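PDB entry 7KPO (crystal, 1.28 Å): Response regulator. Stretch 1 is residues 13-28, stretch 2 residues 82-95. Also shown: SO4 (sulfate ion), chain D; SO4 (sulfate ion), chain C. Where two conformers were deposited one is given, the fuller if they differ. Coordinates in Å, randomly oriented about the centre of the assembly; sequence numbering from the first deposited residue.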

# COMPACT_ATOMS: atom_id res chain seq x y z
N VAL A 13 11.49 5.58 -15.22
CA VAL A 13 11.00 6.96 -15.48
C VAL A 13 9.48 7.02 -15.28
O VAL A 13 8.99 7.97 -14.65
CB VAL A 13 11.43 7.46 -16.87
CG1 VAL A 13 10.73 8.77 -17.23
CG2 VAL A 13 12.94 7.61 -16.97
N GLU A 14 8.76 6.03 -15.82
CA GLU A 14 7.28 5.97 -15.66
C GLU A 14 6.94 5.91 -14.17
O GLU A 14 6.08 6.69 -13.72
CB GLU A 14 6.71 4.75 -16.39
CG GLU A 14 5.21 4.57 -16.21
CD GLU A 14 4.34 5.68 -16.77
OE1 GLU A 14 4.81 6.45 -17.63
OE2 GLU A 14 3.17 5.79 -16.33
N ALA A 15 7.62 5.04 -13.43
CA ALA A 15 7.33 4.86 -11.99
C ALA A 15 7.59 6.14 -11.19
O ALA A 15 6.76 6.53 -10.38
CB ALA A 15 8.14 3.71 -11.45
N MSE A 16 8.73 6.79 -11.45
CA MSE A 16 9.11 7.97 -10.70
C MSE A 16 8.15 9.12 -10.99
O MSE A 16 7.67 9.78 -10.07
CB MSE A 16 10.54 8.37 -11.04
CG MSE A 16 11.57 7.49 -10.39
SE MSE A 16 11.37 7.50 -8.44
CE MSE A 16 11.96 9.22 -7.72
N THR A 17 7.88 9.37 -12.27
CA THR A 17 7.00 10.46 -12.65
C THR A 17 5.60 10.21 -12.07
O THR A 17 5.01 11.15 -11.52
CB THR A 17 6.96 10.67 -14.17
OG1 THR A 17 6.49 9.49 -14.82
CG2 THR A 17 8.32 11.04 -14.72
N SER A 18 5.11 8.98 -12.19
CA SER A 18 3.77 8.62 -11.67
C SER A 18 3.74 8.86 -10.16
O SER A 18 2.78 9.48 -9.66
CB SER A 18 3.44 7.17 -11.97
OG SER A 18 3.28 6.96 -13.36
N ALA A 19 4.77 8.38 -9.47
CA ALA A 19 4.81 8.49 -8.00
C ALA A 19 4.84 9.97 -7.58
O ALA A 19 4.13 10.33 -6.63
CB ALA A 19 5.99 7.74 -7.46
N LEU A 20 5.64 10.79 -8.25
CA LEU A 20 5.71 12.23 -7.86
C LEU A 20 4.38 12.93 -8.14
O LEU A 20 3.98 13.76 -7.33
CB LEU A 20 6.86 12.91 -8.59
CG LEU A 20 8.23 12.69 -7.96
CD1 LEU A 20 9.32 13.22 -8.86
CD2 LEU A 20 8.30 13.34 -6.58
N ASN A 21 3.73 12.62 -9.26
CA ASN A 21 2.43 13.26 -9.56
C ASN A 21 1.42 12.90 -8.46
O ASN A 21 0.64 13.77 -8.04
CB ASN A 21 1.95 12.88 -10.95
CG ASN A 21 2.86 13.38 -12.05
OD1 ASN A 21 3.68 14.27 -11.83
ND2 ASN A 21 2.73 12.80 -13.23
N TYR A 22 1.45 11.64 -8.02
CA TYR A 22 0.53 11.16 -6.96
C TYR A 22 0.87 11.86 -5.63
O TYR A 22 -0.04 12.34 -4.95
CB TYR A 22 0.65 9.64 -6.91
CG TYR A 22 -0.20 8.95 -5.88
CD1 TYR A 22 -1.57 8.82 -6.04
CD2 TYR A 22 0.38 8.37 -4.77
CE1 TYR A 22 -2.35 8.15 -5.11
CE2 TYR A 22 -0.38 7.70 -3.82
CZ TYR A 22 -1.75 7.59 -3.99
OH TYR A 22 -2.49 6.93 -3.05
N TRP A 23 2.15 11.90 -5.28
CA TRP A 23 2.60 12.61 -4.06
C TRP A 23 2.07 14.04 -4.06
O TRP A 23 1.48 14.47 -3.06
CB TRP A 23 4.13 12.62 -4.00
CG TRP A 23 4.67 13.62 -3.02
CD1 TRP A 23 5.05 14.91 -3.29
CD2 TRP A 23 4.85 13.44 -1.60
NE1 TRP A 23 5.46 15.53 -2.14
CE2 TRP A 23 5.35 14.66 -1.10
CE3 TRP A 23 4.66 12.37 -0.73
CZ2 TRP A 23 5.66 14.83 0.25
CZ3 TRP A 23 4.95 12.54 0.61
CH2 TRP A 23 5.45 13.75 1.09
N GLU A 24 2.29 14.76 -5.16
CA GLU A 24 1.90 16.19 -5.24
C GLU A 24 0.39 16.33 -5.03
O GLU A 24 -0.02 17.17 -4.21
CB GLU A 24 2.37 16.77 -6.57
CG GLU A 24 3.88 16.84 -6.68
CD GLU A 24 4.44 17.04 -8.08
OE1 GLU A 24 3.64 17.15 -9.03
OE2 GLU A 24 5.68 17.06 -8.22
N ARG A 25 -0.41 15.51 -5.70
CA ARG A 25 -1.88 15.64 -5.61
C ARG A 25 -2.40 15.22 -4.23
O ARG A 25 -3.20 15.97 -3.65
CB ARG A 25 -2.56 14.81 -6.69
CG ARG A 25 -4.07 14.97 -6.71
CD ARG A 25 -4.75 14.15 -7.79
NE ARG A 25 -4.58 12.72 -7.59
CZ ARG A 25 -5.27 11.98 -6.72
NH1 ARG A 25 -6.17 12.55 -5.93
NH2 ARG A 25 -5.05 10.68 -6.63
N VAL A 26 -1.97 14.06 -3.72
CA VAL A 26 -2.53 13.51 -2.45
C VAL A 26 -1.97 14.26 -1.23
O VAL A 26 -2.78 14.59 -0.34
CB VAL A 26 -2.29 11.99 -2.37
CG1 VAL A 26 -2.76 11.42 -1.04
CG2 VAL A 26 -2.97 11.28 -3.53
N SER A 27 -0.67 14.51 -1.18
CA SER A 27 -0.08 15.20 0.01
C SER A 27 -0.33 16.71 -0.03
O SER A 27 -0.31 17.33 1.05
CB SER A 27 1.41 14.95 0.09
OG SER A 27 2.11 15.74 -0.85
N GLY A 28 -0.55 17.27 -1.23
CA GLY A 28 -0.66 18.73 -1.40
C GLY A 28 0.69 19.42 -1.21
O GLY A 28 0.73 20.66 -1.11
N GLU A 82 3.82 5.04 1.43
CA GLU A 82 3.70 5.02 2.91
C GLU A 82 2.91 6.24 3.39
O GLU A 82 2.10 6.10 4.32
CB GLU A 82 5.09 5.03 3.55
CG GLU A 82 5.08 5.06 5.07
CD GLU A 82 4.53 3.81 5.74
OE1 GLU A 82 4.55 2.74 5.10
OE2 GLU A 82 4.07 3.92 6.89
N HIS A 83 3.14 7.39 2.75
CA HIS A 83 2.52 8.67 3.18
C HIS A 83 1.25 9.05 2.41
O HIS A 83 0.52 9.91 2.90
CB HIS A 83 3.58 9.78 3.11
CG HIS A 83 4.66 9.58 4.12
ND1 HIS A 83 4.54 10.04 5.42
CD2 HIS A 83 5.85 8.95 4.05
CE1 HIS A 83 5.62 9.71 6.10
NE2 HIS A 83 6.44 9.05 5.28
N CYS A 84 1.01 8.42 1.26
CA CYS A 84 -0.17 8.73 0.41
C CYS A 84 -0.96 7.44 0.22
O CYS A 84 -0.48 6.54 -0.48
CB CYS A 84 0.29 9.33 -0.91
SG CYS A 84 1.31 10.82 -0.70
N LYS A 85 -2.15 7.37 0.83
CA LYS A 85 -2.93 6.10 0.85
C LYS A 85 -4.12 6.09 -0.11
O LYS A 85 -4.57 4.97 -0.42
CB LYS A 85 -3.45 5.89 2.28
CG LYS A 85 -2.37 5.70 3.33
CD LYS A 85 -1.43 4.57 3.00
CE LYS A 85 -0.50 4.20 4.13
NZ LYS A 85 0.50 3.22 3.67
N GLU A 86 -4.54 7.24 -0.64
CA GLU A 86 -5.77 7.33 -1.48
C GLU A 86 -5.82 6.18 -2.49
O GLU A 86 -5.04 6.20 -3.44
CB GLU A 86 -5.85 8.68 -2.18
CG GLU A 86 -7.10 8.84 -3.02
CD GLU A 86 -7.18 10.17 -3.76
OE1 GLU A 86 -6.93 11.21 -3.12
OE2 GLU A 86 -7.43 10.15 -4.98
N ALA A 87 -6.73 5.23 -2.28
CA ALA A 87 -6.87 4.06 -3.16
C ALA A 87 -7.50 4.49 -4.48
O ALA A 87 -8.34 5.41 -4.50
CB ALA A 87 -7.69 3.00 -2.49
N GLY A 88 -7.08 3.85 -5.56
CA GLY A 88 -7.64 4.19 -6.87
C GLY A 88 -6.68 3.79 -7.98
O GLY A 88 -5.59 3.30 -7.71
N PRO A 89 -7.07 4.00 -9.25
CA PRO A 89 -6.23 3.64 -10.38
C PRO A 89 -4.82 4.26 -10.34
O PRO A 89 -3.87 3.58 -10.69
CB PRO A 89 -7.03 4.18 -11.58
CG PRO A 89 -8.46 4.15 -11.11
CD PRO A 89 -8.39 4.54 -9.66
N GLU A 90 -4.70 5.51 -9.92
CA GLU A 90 -3.38 6.19 -9.90
C GLU A 90 -2.45 5.44 -8.94
O GLU A 90 -1.29 5.17 -9.30
CB GLU A 90 -3.56 7.65 -9.51
CG GLU A 90 -2.32 8.47 -9.69
CD GLU A 90 -2.49 9.95 -9.42
OE1 GLU A 90 -3.59 10.35 -9.00
OE2 GLU A 90 -1.53 10.70 -9.62
N ARG A 91 -2.94 5.10 -7.75
CA ARG A 91 -2.11 4.37 -6.77
C ARG A 91 -1.80 2.96 -7.28
O ARG A 91 -0.64 2.52 -7.17
CB ARG A 91 -2.81 4.30 -5.41
CG ARG A 91 -1.87 3.90 -4.29
CD ARG A 91 -2.58 3.91 -2.96
NE ARG A 91 -1.63 4.04 -1.85
CZ ARG A 91 -1.04 3.02 -1.24
NH1 ARG A 91 -1.30 1.78 -1.61
NH2 ARG A 91 -0.20 3.24 -0.25
N THR A 92 -2.80 2.28 -7.81
CA THR A 92 -2.60 0.90 -8.32
C THR A 92 -1.50 0.91 -9.40
O THR A 92 -0.67 -0.01 -9.41
CB THR A 92 -3.93 0.34 -8.83
OG1 THR A 92 -4.83 0.25 -7.72
CG2 THR A 92 -3.77 -1.01 -9.50
N HIS A 93 -1.50 1.92 -10.25
CA HIS A 93 -0.49 2.01 -11.33
C HIS A 93 0.92 2.07 -10.73
O HIS A 93 1.81 1.39 -11.24
CB HIS A 93 -0.79 3.21 -12.23
CG HIS A 93 0.23 3.45 -13.28
ND1 HIS A 93 0.35 2.63 -14.38
CD2 HIS A 93 1.16 4.41 -13.42
CE1 HIS A 93 1.33 3.07 -15.15
NE2 HIS A 93 1.83 4.17 -14.59
N ILE A 94 1.10 2.86 -9.68
CA ILE A 94 2.43 2.98 -9.02
C ILE A 94 2.81 1.62 -8.43
O ILE A 94 3.96 1.20 -8.59
CB ILE A 94 2.41 4.10 -7.97
CG1 ILE A 94 2.18 5.46 -8.63
CG2 ILE A 94 3.70 4.08 -7.17
CD1 ILE A 94 1.66 6.52 -7.70
N GLU A 95 1.87 0.96 -7.75
CA GLU A 95 2.17 -0.36 -7.16
C GLU A 95 2.57 -1.36 -8.24
O GLU A 95 3.49 -2.15 -8.05
CB GLU A 95 0.95 -0.91 -6.41
CG GLU A 95 0.49 -0.05 -5.26
CD GLU A 95 -0.70 -0.66 -4.54
OE1 GLU A 95 -0.68 -1.89 -4.32
OE2 GLU A 95 -1.65 0.09 -4.25
S SO4 D . -0.40 0.36 1.92
O1 SO4 D . 0.66 1.15 1.34
O2 SO4 D . -1.35 -0.01 0.90
O3 SO4 D . -1.07 1.12 2.94
O4 SO4 D . 0.18 -0.83 2.50
S SO4 C . 1.97 -0.02 0.31
O1 SO4 C . 1.18 -0.76 1.26
O2 SO4 C . 1.30 -0.01 -0.97
O3 SO4 C . 3.25 -0.65 0.16
O4 SO4 C . 2.14 1.33 0.79
O HOH W 1 0.38 9.37 -10.88
O HOH W 2 -2.15 13.17 -9.53

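The helix of residues 13-27 packs against the loop and helix of the second stretch, its axis 9.5 Å from that of helix 89-95 at closest approach and running at 146° to it, so the two helices are roughly antiparallel. Three residues cover the most surface: Y22 on the first helix, and C84 and E90 on the other side.

Y22 points toward the second stretch, and its t rotamer (chi1 180°) carries the ring deep into the contact. Tyrosine suits this buried site because it joins a flat apolar surface to one polar atom at the tip. The ring lies against apolar neighbours, with CE2 3.4 Å from CB of C84, while its own CB sits 3.4 Å from CD1 of I94; CA of R91 lies over one face. The hydroxyl reaches past them to the loop, where Y22 OH donates a hydrogen bond of 2.7 Å to E86 O, satisfying a polar group that would otherwise be costly to bury and tying the loop to the helix.

C84, the first residue to leave helical angles after helix 82-83, fits among side chains of the first helix, Y22, W23 and V26 the closest. Its small side chain allows close approach: C84 CB is 3.7 Å from V26 CG1, and C84 SG is 3.7 Å from W23 CE3. C84 SG stands oblique to the six-membered ring of W23, 4.8 Å from its centroid. The carbonyl of C84 is held within its own stretch, R91 NE donating to C84 O at 3.1 Å.

E90 works at a more open margin. Its extended side chain (chi1 and chi2 both t) spans the gap to R25, whose NE and NH2 both donate to E90 OE1, at 2.9 and 2.8 Å. The planar guanidinium can serve two carboxylates along its edge: R25 NH1 and NH2 each also donate to E86 OE2 at 2.9 Å. R25 thus forms salt bridges to both glutamates, linking the loop and the following helix through one side chain. The other oxygen of E90 is engaged by water: water 1 donates to E90 OE2 (2.6 Å) and to S18 O (2.7 Å), bridging the carboxylate to the helix backbone.

Farther along, I94 brings CD1 to 3.7 Å from CA of A19, where the small alanine leaves room for the branched chain. Beyond it, H93 NE2 donates to E14 OE2 at 2.7 Å, a polar link on a partly exposed flank.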